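Local coordinates for protein 11S globulin subunit beta (Cucurbita maxima, PDB 2E9Q) that serves as a seed storage protein of pumpkin, a nutrient reservoir of the 11S globulin family built from subunits with two cupin domains, at residues Pro37-Glu42 with Thr48-Gln53; Gly62-Arg67 with Pro172-Phe177; Ile158-Thr163 with His344-Ala349; Leu86-Gln91 with Glu395-Lys400. All blocks are in the same frame, centred on the assembly; numbering follows the deposited sequence. Where two conformers were deposited one is given.

Contact 1: residues Pro37-Glu42 with Thr48-Gln53; sequences PVRRAE and TEVWDQ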
loop_
_atom_site.group_PDB
_atom_site.type_symbol
_atom_site.label_atom_id
_atom_site.label_comp_id
_atom_site.label_asym_id
_atom_site.label_seq_id
_atom_site.Cartn_x
_atom_site.Cartn_y
_atom_site.Cartn_z
ATOM N N PRO A 37 20.150 18.018 -13.972
ATOM C CA PRO A 37 20.341 18.105 -12.522
ATOM C C PRO A 37 20.191 19.567 -12.142
ATOM O O PRO A 37 20.432 20.442 -12.965
ATOM C CB PRO A 37 21.772 17.609 -12.323
ATOM C CG PRO A 37 21.989 16.704 -13.472
ATOM C CD PRO A 37 21.342 17.453 -14.622
ATOM N N VAL A 38 19.796 19.841 -10.908
ATOM C CA VAL A 38 19.624 21.223 -10.482
ATOM C C VAL A 38 20.552 21.577 -9.326
ATOM O O VAL A 38 20.714 22.744 -8.993
ATOM C CB VAL A 38 18.166 21.507 -10.028
ATOM C CG1 VAL A 38 17.204 21.258 -11.168
ATOM C CG2 VAL A 38 17.813 20.639 -8.829
ATOM N N ARG A 39 21.166 20.571 -8.722
ATOM C CA ARG A 39 22.039 20.800 -7.583
ATOM C C ARG A 39 23.312 19.956 -7.702
ATOM O O ARG A 39 23.310 18.904 -8.330
ATOM C CB ARG A 39 21.271 20.470 -6.300
ATOM C CG ARG A 39 21.540 21.427 -5.156
ATOM C CD ARG A 39 20.496 21.305 -4.039
ATOM N NE ARG A 39 19.157 21.738 -4.454
ATOM C CZ ARG A 39 18.119 20.917 -4.628
ATOM N NH1 ARG A 39 16.943 21.407 -5.005
ATOM N NH2 ARG A 39 18.254 19.606 -4.423
ATOM N N ARG A 40 24.397 20.418 -7.083
ATOM C CA ARG A 40 25.678 19.736 -7.175
ATOM C C ARG A 40 26.529 19.853 -5.927
ATOM O O ARG A 40 26.565 20.904 -5.296
ATOM C CB ARG A 40 26.481 20.270 -8.360
ATOM C CG ARG A 40 25.912 19.880 -9.697
ATOM C CD ARG A 40 26.641 20.543 -10.847
ATOM N NE ARG A 40 25.932 20.293 -12.094
ATOM C CZ ARG A 40 24.650 20.583 -12.290
ATOM N NH1 ARG A 40 23.927 21.143 -11.324
ATOM N NH2 ARG A 40 24.084 20.300 -13.453
ATOM N N ALA A 41 27.215 18.763 -5.587
ATOM C CA ALA A 41 28.102 18.714 -4.426
ATOM C C ALA A 41 29.461 18.143 -4.843
ATOM O O ALA A 41 29.580 16.979 -5.245
ATOM C CB ALA A 41 27.490 17.856 -3.320
ATOM N N GLU A 42 30.486 18.978 -4.748
ATOM C CA GLU A 42 31.840 18.593 -5.117
ATOM C C GLU A 42 32.504 17.835 -3.975
ATOM O O GLU A 42 32.382 18.201 -2.809
ATOM C CB GLU A 42 32.652 19.851 -5.465
ATOM C CG GLU A 42 32.140 20.609 -6.694
ATOM C CD GLU A 42 32.510 19.929 -8.000
ATOM O OE1 GLU A 42 31.826 20.178 -9.022
ATOM O OE2 GLU A 42 33.496 19.151 -8.000
ATOM N N THR A 48 28.672 14.908 -6.948
ATOM C CA THR A 48 27.310 14.404 -6.992
ATOM C C THR A 48 26.311 15.432 -7.504
ATOM O O THR A 48 26.251 16.561 -7.011
ATOM C CB THR A 48 26.872 13.979 -5.587
ATOM O OG1 THR A 48 27.760 12.963 -5.113
ATOM C CG2 THR A 48 25.425 13.478 -5.592
ATOM N N GLU A 49 25.518 15.022 -8.484
ATOM C CA GLU A 49 24.506 15.879 -9.061
ATOM C C GLU A 49 23.127 15.317 -8.693
ATOM O O GLU A 49 22.922 14.089 -8.703
ATOM C CB GLU A 49 24.683 15.927 -10.576
ATOM C CG GLU A 49 25.992 16.590 -11.022
ATOM C CD GLU A 49 26.176 16.543 -12.524
ATOM O OE1 GLU A 49 26.589 15.485 -13.048
ATOM O OE2 GLU A 49 25.887 17.560 -13.185
ATOM N N VAL A 50 22.193 16.213 -8.364
ATOM C CA VAL A 50 20.843 15.811 -7.974
ATOM C C VAL A 50 19.760 16.523 -8.772
ATOM O O VAL A 50 19.843 17.734 -8.998
ATOM C CB VAL A 50 20.609 16.083 -6.480
ATOM C CG1 VAL A 50 19.258 15.553 -6.063
ATOM C CG2 VAL A 50 21.713 15.431 -5.654
ATOM N N TRP A 51 18.753 15.773 -9.212
ATOM C CA TRP A 51 17.662 16.366 -9.969
ATOM C C TRP A 51 16.663 16.993 -8.991
ATOM O O TRP A 51 16.770 16.803 -7.776
ATOM C CB TRP A 51 16.978 15.325 -10.861
ATOM C CG TRP A 51 17.623 15.160 -12.209
ATOM C CD1 TRP A 51 17.122 15.567 -13.418
ATOM C CD2 TRP A 51 18.871 14.508 -12.492
ATOM N NE1 TRP A 51 17.977 15.202 -14.436
ATOM C CE2 TRP A 51 19.056 14.551 -13.896
ATOM C CE3 TRP A 51 19.848 13.890 -11.696
ATOM C CZ2 TRP A 51 20.186 13.994 -14.524
ATOM C CZ3 TRP A 51 20.973 13.338 -12.321
ATOM C CH2 TRP A 51 21.129 13.397 -13.722
ATOM N N ASP A 52 15.707 17.748 -9.519
ATOM C CA ASP A 52 14.738 18.433 -8.665
ATOM C C ASP A 52 13.616 17.542 -8.168
ATOM O O ASP A 52 12.678 17.265 -8.893
ATOM C CB ASP A 52 14.150 19.640 -9.400
ATOM C CG ASP A 52 13.205 20.452 -8.523
ATOM O OD1 ASP A 52 13.361 20.444 -7.285
ATOM O OD2 ASP A 52 12.314 21.116 -9.079
ATOM N N GLN A 53 13.727 17.106 -6.919
ATOM C CA GLN A 53 12.724 16.244 -6.309
ATOM C C GLN A 53 11.327 16.874 -6.378
ATOM O O GLN A 53 10.334 16.166 -6.562
ATOM C CB GLN A 53 13.093 15.960 -4.850
ATOM C CG GLN A 53 13.771 17.138 -4.164
ATOM C CD GLN A 53 15.246 17.248 -4.533
ATOM O OE1 GLN A 53 16.092 16.557 -3.961
ATOM N NE2 GLN A 53 15.558 18.102 -5.504
#

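Contact 2: residues Gly62-Arg67 with Pro172-Phe177; sequences GVNMIR and PYLRKF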
loop_
_atom_site.group_PDB
_atom_site.type_symbol
_atom_site.label_atom_id
_atom_site.label_comp_id
_atom_site.label_asym_id
_atom_site.label_seq_id
_atom_site.Cartn_x
_atom_site.Cartn_y
_atom_site.Cartn_z
ATOM N N GLY A 62 7.013 10.299 -6.986
ATOM C CA GLY A 62 7.855 10.132 -5.820
ATOM C C GLY A 62 9.190 9.524 -6.208
ATOM O O GLY A 62 9.643 8.533 -5.629
ATOM N N VAL A 63 9.825 10.112 -7.209
ATOM C CA VAL A 63 11.107 9.610 -7.652
ATOM C C VAL A 63 12.180 10.666 -7.419
ATOM O O VAL A 63 11.883 11.863 -7.311
ATOM C CB VAL A 63 11.085 9.242 -9.169
ATOM C CG1 VAL A 63 9.851 8.416 -9.488
ATOM C CG2 VAL A 63 11.114 10.493 -10.020
ATOM N N ASN A 64 13.419 10.203 -7.324
ATOM C CA ASN A 64 14.572 11.067 -7.152
ATOM C C ASN A 64 15.614 10.508 -8.108
ATOM O O ASN A 64 15.634 9.300 -8.379
ATOM C CB ASN A 64 15.126 10.987 -5.731
ATOM C CG ASN A 64 14.108 11.354 -4.677
ATOM O OD1 ASN A 64 13.151 10.611 -4.428
ATOM N ND2 ASN A 64 14.308 12.502 -4.045
ATOM N N MET A 65 16.467 11.383 -8.627
ATOM C CA MET A 65 17.533 10.980 -9.539
ATOM C C MET A 65 18.830 11.635 -9.077
ATOM O O MET A 65 18.878 12.841 -8.820
ATOM C CB MET A 65 17.214 11.428 -10.967
ATOM C CG MET A 65 18.112 10.817 -12.044
ATOM S SD MET A 65 17.752 9.073 -12.348
ATOM C CE MET A 65 16.132 9.202 -13.063
ATOM N N ILE A 66 19.880 10.832 -8.971
ATOM C CA ILE A 66 21.182 11.302 -8.535
ATOM C C ILE A 66 22.234 10.723 -9.471
ATOM O O ILE A 66 22.112 9.579 -9.920
ATOM C CB ILE A 66 21.466 10.822 -7.110
ATOM C CG1 ILE A 66 20.398 11.372 -6.170
ATOM C CG2 ILE A 66 22.857 11.238 -6.667
ATOM C CD1 ILE A 66 20.517 10.867 -4.758
ATOM N N ARG A 67 23.249 11.522 -9.794
ATOM C CA ARG A 67 24.326 11.055 -10.657
ATOM C C ARG A 67 25.641 11.281 -9.933
ATOM O O ARG A 67 25.964 12.398 -9.515
ATOM C CB ARG A 67 24.328 11.780 -12.008
ATOM C CG ARG A 67 25.501 11.380 -12.930
ATOM C CD ARG A 67 25.300 11.886 -14.355
ATOM N NE ARG A 67 25.102 13.334 -14.381
ATOM C CZ ARG A 67 24.597 14.014 -15.405
ATOM N NH1 ARG A 67 24.461 15.330 -15.315
ATOM N NH2 ARG A 67 24.222 13.390 -16.517
ATOM N N PRO A 172 7.616 11.056 1.655
ATOM C CA PRO A 172 8.128 11.080 0.279
ATOM C C PRO A 172 9.429 11.828 0.059
ATOM O O PRO A 172 9.727 12.257 -1.055
ATOM C CB PRO A 172 6.974 11.698 -0.498
ATOM C CG PRO A 172 6.467 12.711 0.476
ATOM C CD PRO A 172 6.434 11.929 1.776
ATOM N N TYR A 173 10.213 11.959 1.116
ATOM C CA TYR A 173 11.477 12.665 1.043
ATOM C C TYR A 173 12.679 11.752 1.321
ATOM O O TYR A 173 12.736 11.036 2.320
ATOM C CB TYR A 173 11.470 13.844 2.021
ATOM C CG TYR A 173 10.514 14.946 1.617
ATOM C CD1 TYR A 173 10.743 15.703 0.474
ATOM C CD2 TYR A 173 9.370 15.217 2.366
ATOM C CE1 TYR A 173 9.862 16.703 0.080
ATOM C CE2 TYR A 173 8.479 16.216 1.982
ATOM C CZ TYR A 173 8.731 16.955 0.839
ATOM O OH TYR A 173 7.855 17.948 0.456
ATOM N N LEU A 174 13.622 11.772 0.383
ATOM C CA LEU A 174 14.821 10.957 0.434
ATOM C C LEU A 174 15.818 11.369 1.526
ATOM O O LEU A 174 16.179 12.541 1.661
ATOM C CB LEU A 174 15.481 10.981 -0.945
ATOM C CG LEU A 174 16.591 9.975 -1.234
ATOM C CD1 LEU A 174 16.065 8.581 -0.985
ATOM C CD2 LEU A 174 17.061 10.131 -2.674
ATOM N N ARG A 175 16.245 10.388 2.313
ATOM C CA ARG A 175 17.186 10.609 3.402
ATOM C C ARG A 175 18.330 9.599 3.282
ATOM O O ARG A 175 18.094 8.401 3.134
ATOM C CB ARG A 175 16.484 10.420 4.753
ATOM C CG ARG A 175 15.256 11.295 4.977
ATOM C CD ARG A 175 14.667 11.075 6.365
ATOM N NE ARG A 175 13.628 12.045 6.713
ATOM C CZ ARG A 175 12.462 12.161 6.085
ATOM N NH1 ARG A 175 12.167 11.367 5.063
ATOM N NH2 ARG A 175 11.583 13.075 6.484
ATOM N N LYS A 176 19.572 10.064 3.332
ATOM C CA LYS A 176 20.677 9.126 3.284
ATOM C C LYS A 176 21.538 9.279 4.533
ATOM O O LYS A 176 22.048 10.358 4.826
ATOM C CB LYS A 176 21.517 9.291 2.011
ATOM C CG LYS A 176 22.521 8.150 1.865
ATOM C CD LYS A 176 23.179 8.046 0.511
ATOM C CE LYS A 176 24.322 7.027 0.581
ATOM N NZ LYS A 176 25.042 6.870 -0.695
ATOM N N PHE A 177 21.663 8.185 5.279
ATOM C CA PHE A 177 22.438 8.133 6.521
ATOM C C PHE A 177 23.855 7.621 6.252
ATOM O O PHE A 177 24.053 6.432 5.971
ATOM C CB PHE A 177 21.760 7.197 7.542
ATOM C CG PHE A 177 20.333 7.561 7.862
ATOM C CD1 PHE A 177 19.328 7.408 6.912
ATOM C CD2 PHE A 177 19.998 8.076 9.108
ATOM C CE1 PHE A 177 18.003 7.768 7.199
ATOM C CE2 PHE A 177 18.670 8.440 9.403
ATOM C CZ PHE A 177 17.680 8.284 8.443
#

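Contact 3: residues Ile158-Thr163 with His344-Ala349; sequences IVFADT and HSVMYA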
loop_
_atom_site.group_PDB
_atom_site.type_symbol
_atom_site.label_atom_id
_atom_site.label_comp_id
_atom_site.label_asym_id
_atom_site.label_seq_id
_atom_site.Cartn_x
_atom_site.Cartn_y
_atom_site.Cartn_z
ATOM N N ILE A 158 24.163 6.282 -12.358
ATOM C CA ILE A 158 22.830 6.859 -12.404
ATOM C C ILE A 158 21.977 6.196 -11.315
ATOM O O ILE A 158 21.551 5.050 -11.452
ATOM C CB ILE A 158 22.190 6.626 -13.778
ATOM C CG1 ILE A 158 23.162 7.056 -14.884
ATOM C CG2 ILE A 158 20.883 7.398 -13.865
ATOM C CD1 ILE A 158 23.623 8.513 -14.784
ATOM N N VAL A 159 21.745 6.931 -10.234
ATOM C CA VAL A 159 20.983 6.450 -9.093
ATOM C C VAL A 159 19.508 6.838 -9.078
ATOM O O VAL A 159 19.170 8.014 -8.950
ATOM C CB VAL A 159 21.591 6.966 -7.791
ATOM C CG1 VAL A 159 20.838 6.387 -6.590
ATOM C CG2 VAL A 159 23.083 6.632 -7.747
ATOM N N PHE A 160 18.641 5.836 -9.196
ATOM C CA PHE A 160 17.205 6.032 -9.167
ATOM C C PHE A 160 16.664 5.572 -7.812
ATOM O O PHE A 160 16.884 4.433 -7.386
ATOM C CB PHE A 160 16.556 5.248 -10.295
ATOM C CG PHE A 160 15.057 5.236 -10.245
ATOM C CD1 PHE A 160 14.377 4.136 -9.731
ATOM C CD2 PHE A 160 14.321 6.312 -10.743
ATOM C CE1 PHE A 160 12.976 4.102 -9.717
ATOM C CE2 PHE A 160 12.920 6.292 -10.737
ATOM C CZ PHE A 160 12.244 5.183 -10.223
ATOM N N ALA A 161 15.980 6.482 -7.130
ATOM C CA ALA A 161 15.406 6.205 -5.822
ATOM C C ALA A 161 13.921 6.484 -5.871
ATOM O O ALA A 161 13.481 7.488 -6.440
ATOM C CB ALA A 161 16.071 7.073 -4.763
ATOM N N ASP A 162 13.146 5.591 -5.271
ATOM C CA ASP A 162 11.700 5.727 -5.252
ATOM C C ASP A 162 11.206 5.835 -3.818
ATOM O O ASP A 162 11.244 4.860 -3.059
ATOM C CB ASP A 162 11.073 4.528 -5.959
ATOM C CG ASP A 162 9.578 4.449 -5.774
ATOM O OD1 ASP A 162 8.897 5.503 -5.745
ATOM O OD2 ASP A 162 9.078 3.307 -5.674
ATOM N N THR A 163 10.745 7.033 -3.462
ATOM C CA THR A 163 10.252 7.335 -2.121
ATOM C C THR A 163 8.831 6.867 -1.876
ATOM O O THR A 163 8.413 6.728 -0.736
ATOM C CB THR A 163 10.317 8.839 -1.839
ATOM O OG1 THR A 163 9.484 9.536 -2.776
ATOM C CG2 THR A 163 11.745 9.346 -1.984
ATOM N N HIS A 344 5.342 3.945 -13.724
ATOM C CA HIS A 344 5.867 5.176 -14.275
ATOM C C HIS A 344 7.162 4.744 -14.928
ATOM O O HIS A 344 7.720 3.691 -14.588
ATOM C CB HIS A 344 6.160 6.188 -13.167
ATOM C CG HIS A 344 4.958 6.558 -12.363
ATOM N ND1 HIS A 344 3.896 7.261 -12.893
ATOM C CD2 HIS A 344 4.640 6.309 -11.071
ATOM C CE1 HIS A 344 2.976 7.429 -11.960
ATOM N NE2 HIS A 344 3.402 6.861 -10.845
ATOM N N SER A 345 7.649 5.541 -15.863
ATOM C CA SER A 345 8.876 5.193 -16.540
ATOM C C SER A 345 9.784 6.411 -16.510
ATOM O O SER A 345 9.516 7.415 -17.176
ATOM C CB SER A 345 8.556 4.756 -17.973
ATOM O OG SER A 345 9.726 4.352 -18.665
ATOM N N VAL A 346 10.852 6.322 -15.728
ATOM C CA VAL A 346 11.788 7.427 -15.591
ATOM C C VAL A 346 13.019 7.226 -16.477
ATOM O O VAL A 346 13.965 6.515 -16.122
ATOM C CB VAL A 346 12.185 7.586 -14.111
ATOM C CG1 VAL A 346 12.961 8.862 -13.898
ATOM C CG2 VAL A 346 10.931 7.582 -13.247
ATOM N N MET A 347 12.993 7.876 -17.638
ATOM C CA MET A 347 14.067 7.770 -18.621
ATOM C C MET A 347 15.248 8.726 -18.503
ATOM O O MET A 347 15.081 9.942 -18.524
ATOM C CB MET A 347 13.488 7.901 -20.028
ATOM C CG MET A 347 14.548 7.958 -21.104
ATOM S SD MET A 347 13.869 8.051 -22.752
ATOM C CE MET A 347 13.181 6.517 -22.878
ATOM N N TYR A 348 16.442 8.163 -18.381
ATOM C CA TYR A 348 17.673 8.940 -18.329
ATOM C C TYR A 348 18.421 8.644 -19.639
ATOM O O TYR A 348 18.751 7.488 -19.926
ATOM C CB TYR A 348 18.549 8.521 -17.154
ATOM C CG TYR A 348 19.902 9.180 -17.178
ATOM C CD1 TYR A 348 20.098 10.439 -16.616
ATOM C CD2 TYR A 348 20.984 8.567 -17.820
ATOM C CE1 TYR A 348 21.341 11.081 -16.696
ATOM C CE2 TYR A 348 22.223 9.195 -17.902
ATOM C CZ TYR A 348 22.400 10.448 -17.343
ATOM O OH TYR A 348 23.634 11.062 -17.419
ATOM N N ALA A 349 18.688 9.681 -20.426
ATOM C CA ALA A 349 19.381 9.510 -21.698
ATOM C C ALA A 349 20.884 9.327 -21.482
ATOM O O ALA A 349 21.543 10.196 -20.916
ATOM C CB ALA A 349 19.113 10.711 -22.596
#

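Contact 4: residues Leu86-Gln91 with Glu395-Lys400; sequences LIFVAQ and EWIAFK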
loop_
_atom_site.group_PDB
_atom_site.type_symbol
_atom_site.label_atom_id
_atom_site.label_comp_id
_atom_site.label_asym_id
_atom_site.label_seq_id
_atom_site.Cartn_x
_atom_site.Cartn_y
_atom_site.Cartn_z
ATOM N N LEU A 86 18.087 1.725 -7.490
ATOM C CA LEU A 86 18.602 0.988 -8.607
ATOM C C LEU A 86 19.703 1.937 -9.046
ATOM O O LEU A 86 19.548 3.161 -8.959
ATOM C CB LEU A 86 17.548 0.831 -9.691
ATOM C CG LEU A 86 16.996 -0.572 -9.931
ATOM C CD1 LEU A 86 17.049 -1.442 -8.690
ATOM C CD2 LEU A 86 15.595 -0.420 -10.445
ATOM N N ILE A 87 20.818 1.379 -9.492
ATOM C CA ILE A 87 21.945 2.192 -9.915
ATOM C C ILE A 87 22.479 1.660 -11.215
ATOM O O ILE A 87 22.963 0.527 -11.276
ATOM C CB ILE A 87 23.061 2.147 -8.872
ATOM C CG1 ILE A 87 22.568 2.772 -7.572
ATOM C CG2 ILE A 87 24.293 2.842 -9.401
ATOM C CD1 ILE A 87 23.607 2.832 -6.466
ATOM N N PHE A 88 22.376 2.463 -12.265
ATOM C CA PHE A 88 22.883 2.039 -13.550
ATOM C C PHE A 88 24.301 2.558 -13.707
ATOM O O PHE A 88 24.547 3.751 -13.537
ATOM C CB PHE A 88 22.021 2.572 -14.684
ATOM C CG PHE A 88 22.503 2.169 -16.044
ATOM C CD1 PHE A 88 22.375 0.854 -16.481
ATOM C CD2 PHE A 88 23.084 3.104 -16.894
ATOM C CE1 PHE A 88 22.816 0.471 -17.748
ATOM C CE2 PHE A 88 23.527 2.735 -18.158
ATOM C CZ PHE A 88 23.390 1.408 -18.586
ATOM N N VAL A 89 25.228 1.652 -14.018
ATOM C CA VAL A 89 26.637 1.998 -14.216
ATOM C C VAL A 89 26.779 2.442 -15.666
ATOM O O VAL A 89 26.879 1.621 -16.574
ATOM C CB VAL A 89 27.553 0.773 -13.941
ATOM C CG1 VAL A 89 29.005 1.120 -14.224
ATOM C CG2 VAL A 89 27.391 0.327 -12.494
ATOM N N ALA A 90 26.778 3.754 -15.873
ATOM C CA ALA A 90 26.856 4.317 -17.212
ATOM C C ALA A 90 28.261 4.281 -17.791
ATOM O O ALA A 90 28.430 4.226 -19.009
ATOM C CB ALA A 90 26.328 5.762 -17.196
ATOM N N GLN A 91 29.266 4.319 -16.921
ATOM C CA GLN A 91 30.655 4.297 -17.371
ATOM C C GLN A 91 31.622 3.879 -16.265
ATOM O O GLN A 91 31.458 4.257 -15.103
ATOM C CB GLN A 91 31.057 5.682 -17.900
ATOM C CG GLN A 91 32.513 5.788 -18.346
ATOM C CD GLN A 91 32.959 7.227 -18.634
ATOM O OE1 GLN A 91 32.498 7.862 -19.584
ATOM N NE2 GLN A 91 33.856 7.739 -17.806
ATOM N N GLU A 395 20.140 6.623 -26.889
ATOM C CA GLU A 395 20.371 5.531 -25.955
ATOM C C GLU A 395 19.984 5.921 -24.526
ATOM O O GLU A 395 20.260 7.041 -24.084
ATOM C CB GLU A 395 21.835 5.083 -26.020
ATOM C CG GLU A 395 22.103 4.166 -27.202
ATOM C CD GLU A 395 23.573 4.026 -27.539
ATOM O OE1 GLU A 395 24.383 3.763 -26.628
ATOM O OE2 GLU A 395 23.915 4.173 -28.729
ATOM N N TRP A 396 19.362 4.997 -23.794
ATOM C CA TRP A 396 18.914 5.321 -22.444
ATOM C C TRP A 396 18.695 4.157 -21.486
ATOM O O TRP A 396 18.720 2.984 -21.865
ATOM C CB TRP A 396 17.585 6.066 -22.540
ATOM C CG TRP A 396 16.453 5.150 -22.865
ATOM C CD1 TRP A 396 15.625 4.525 -21.977
ATOM C CD2 TRP A 396 16.083 4.669 -24.164
ATOM N NE1 TRP A 396 14.767 3.683 -22.639
ATOM C CE2 TRP A 396 15.025 3.751 -23.983
ATOM C CE3 TRP A 396 16.549 4.920 -25.462
ATOM C CZ2 TRP A 396 14.419 3.084 -25.050
ATOM C CZ3 TRP A 396 15.951 4.256 -26.529
ATOM C CH2 TRP A 396 14.894 3.345 -26.313
ATOM N N ILE A 397 18.445 4.529 -20.236
ATOM C CA ILE A 397 18.112 3.592 -19.180
ATOM C C ILE A 397 16.822 4.150 -18.567
ATOM O O ILE A 397 16.777 5.303 -18.110
ATOM C CB ILE A 397 19.214 3.498 -18.098
ATOM C CG1 ILE A 397 18.803 2.473 -17.052
ATOM C CG2 ILE A 397 19.455 4.833 -17.445
ATOM C CD1 ILE A 397 18.610 1.089 -17.617
ATOM N N ALA A 398 15.775 3.335 -18.586
ATOM C CA ALA A 398 14.478 3.728 -18.059
ATOM C C ALA A 398 14.095 2.951 -16.801
ATOM O O ALA A 398 13.846 1.751 -16.866
ATOM C CB ALA A 398 13.418 3.525 -19.122
ATOM N N PHE A 399 14.033 3.639 -15.668
ATOM C CA PHE A 399 13.666 2.999 -14.410
ATOM C C PHE A 399 12.147 2.914 -14.267
ATOM O O PHE A 399 11.431 3.868 -14.590
ATOM C CB PHE A 399 14.256 3.767 -13.225
ATOM C CG PHE A 399 15.732 3.976 -13.324
ATOM C CD1 PHE A 399 16.248 5.121 -13.926
ATOM C CD2 PHE A 399 16.616 3.013 -12.831
ATOM C CE1 PHE A 399 17.632 5.314 -14.037
ATOM C CE2 PHE A 399 17.999 3.187 -12.936
ATOM C CZ PHE A 399 18.510 4.343 -13.540
ATOM N N LYS A 400 11.678 1.764 -13.785
ATOM C CA LYS A 400 10.260 1.496 -13.595
ATOM C C LYS A 400 9.921 1.418 -12.113
ATOM O O LYS A 400 10.691 0.877 -11.323
ATOM C CB LYS A 400 9.889 0.168 -14.262
ATOM C CG LYS A 400 10.385 0.023 -15.694
ATOM C CD LYS A 400 9.750 1.027 -16.648
ATOM C CE LYS A 400 10.318 0.838 -18.045
ATOM N NZ LYS A 400 9.698 1.721 -19.059
#

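Contact 1: residues Pro37-Glu42 with Thr48-Gln53
Ala41 and Thr48 form a hydrogen-bonded pair in an antiparallel beta hairpin, each backbone N donating to the other's O at 2.8 Å. Two residues along, Val50 N gives to Arg39 O, and Val50 O takes bonds from Val38 N at 2.8 Å and from Arg39 N at 3.1 Å. Two residues thus face one, a classic beta bulge at the end of the ladder.

The charged contact lies on the face that bears Arg40 and Glu49. The arginine chain runs extended from CG, bringing NE to 2.9 Å from Glu49 OE2 in a salt bridge. Guanidinium and carboxylate planes stand 60° apart, so the two groups do not meet as a flat pair. Glu49 OE1 is held by Arg67, and Arg40 NH1 reaches a phosphate ion that probably comes from the crystallisation liquor.

The aromatic contact is a CH-pi interaction: Pro37 CG sits 3.4 Å from the centroid of the six-membered ring of Trp51, 13° off its normal. A rigid, flat-sided proline suits this place, and Trp51 NE1 fixes the indole by bonding to Gln35 O. With an alanine in place of Trp51, Pro37 would probably lose the ring it lies against, and the Gln35 carbonyl its donor.

Arg67 at OE1, and Arg40 at OE2 in the conformer described, probably favour the ionised carboxylate of the buried Glu49 and offset the cost of burying its charge.

Contact 2: residues Gly62-Arg67 with Pro172-Phe177
Asn64 and Leu174, whose side chains touch, have CA atoms 7.6 Å apart where strand 63-70 passes the loop leading into strand 176-178, with no hydrogen bond between them. The strand belongs to one sheet of the N-terminal cupin barrel, the loop leads into the other, and a buried leucine meets an isoleucine and an asparagine side chain between them. Strand 63-70 begins just after Gly62, the C-prime residue of a Schellman motif that ends helix 56-61; its positive phi (64°) favours glycine.

Leu174 carries the contact from the loop side. Its CG is turned away from the backbone N (chi1 -167°), which sends CD2 in between Asn64 and Ile66. Asn64 and Leu174 run alongside one another, pointing opposite ways: CD2 lies 3.7 Å from Asn64 CB, and Leu174 CB is 3.6 Å from Asn64 ND2. A branched aliphatic residue suits the place, since its stem (CB) meets the amide while CD2 meets both Asn64 CB and Ile66 CD1. Ala161 and Arg188 also pack on Leu174, while the Asn82 side chain bonds to the backbone at Tyr173 and Arg175. Ile66 and Leu174 meet tip to tip, CD1 of the isoleucine 4.1 Å from CD2 of the leucine.

Contact 3: residues Ile158-Thr163 with His344-Ala349
Ile158 lies across one face of the Tyr348 ring, the two side chains crossing at about a right angle. Its CD1 is 3.7 Å from the ring centroid and 26° off the normal, a CH-pi contact displaced toward the phenol end, where CD1 comes to 3.4 Å from Tyr348 CZ. The isoleucine chain bends at chi2 (-57°), carrying CD1 out over CZ while CG2 stays 3.9 Å from Tyr348 CG. A beta-branched residue can thus cover the ring at both ends. The hydroxyl of Tyr348 is hydrogen-bonded to Arg67 NH2, which satisfies the polar tip of an otherwise apolar contact. A phenylalanine in place of Tyr348 would keep the ring but lack the hydroxyl, and would probably leave Arg67 NH2 without this acceptor.

Two residues further along strand 158-162, Phe160 meets Val346 obliquely, its CE2 3.5 Å from Val346 CG2. The compact valine fits against this carbon of the ring, and Phe399 lies beside the phenylalanine with its ring nearly parallel.

No hydrogen bond joins the two strands, whose CA atoms are 8.1 Å apart at Ile158 and Tyr348; they meet through their side chains alone. Sheet packed on sheet in this way, one from each cupin domain, is the interdomain core of the two-cupin subunit of 11S globulins.

Contact 4: residues Leu86-Gln91 with Glu395-Lys400
Phe88 and Ile397 form the denser half of this contact. Ile397 lies over one face of the Phe88 ring, its CB 4.2 Å from the centroid and 16° off the normal in a CH-pi contact. With Ile397 CG1 set opposite the backbone N (chi1 -179°), its branches spread across the near end of the ring: CG1 is 3.8 Å from Phe88 CG, CD1 is 3.9 Å from Phe88 CD1, and CG2 is 4.1 Å from Phe88 CD2. Isoleucine suits the place because three of its carbons can spread over the flat face of one aromatic ring.

The Phe399 end has fewer contacts across the strands, and none lies squarely over the ring. It is approached obliquely, by Leu86 CB at 3.9 Å from CD2 and by Phe88 CB at 4.1 Å from CZ. At the other end, strand 86-91 becomes partly exposed at Ala90 and Gln91, which form a classic beta bulge against neighbouring strand 155-162; polar Gln91 turns from the contact and bonds to Asp154 O.

The strands run antiparallel (174°) with axes 9.3 Å apart, so they belong to sheets packed face to face. Strand 85-91 lies between strands 155-162 and 135-139 of the N-terminal cupin domain, and strand 393-400 between strands 323-329 and 345-350 of the C-terminal one.

From the N terminus, contact 1 closes first, as a local hairpin at one edge of the first cupin sheet. Contact 2 opens in strand 63-70 and closes only at 172-177, tying that sheet to the loop entering the second sheet of the same domain. Within this span contacts 4 and 3 open, in strands 85-91 and 155-162; both cross contact 2 and close in the C-terminal cupin domain. Contact 3 closes first, at 344-349, so it lies wholly within the span of contact 4, which ends at 395-400. They share two sheets, and Val346 N probably hydrogen-bonds to Phe399 O. Trp51 CH2 also packs on Tyr348 CE1, bringing the hairpin to the domain interface.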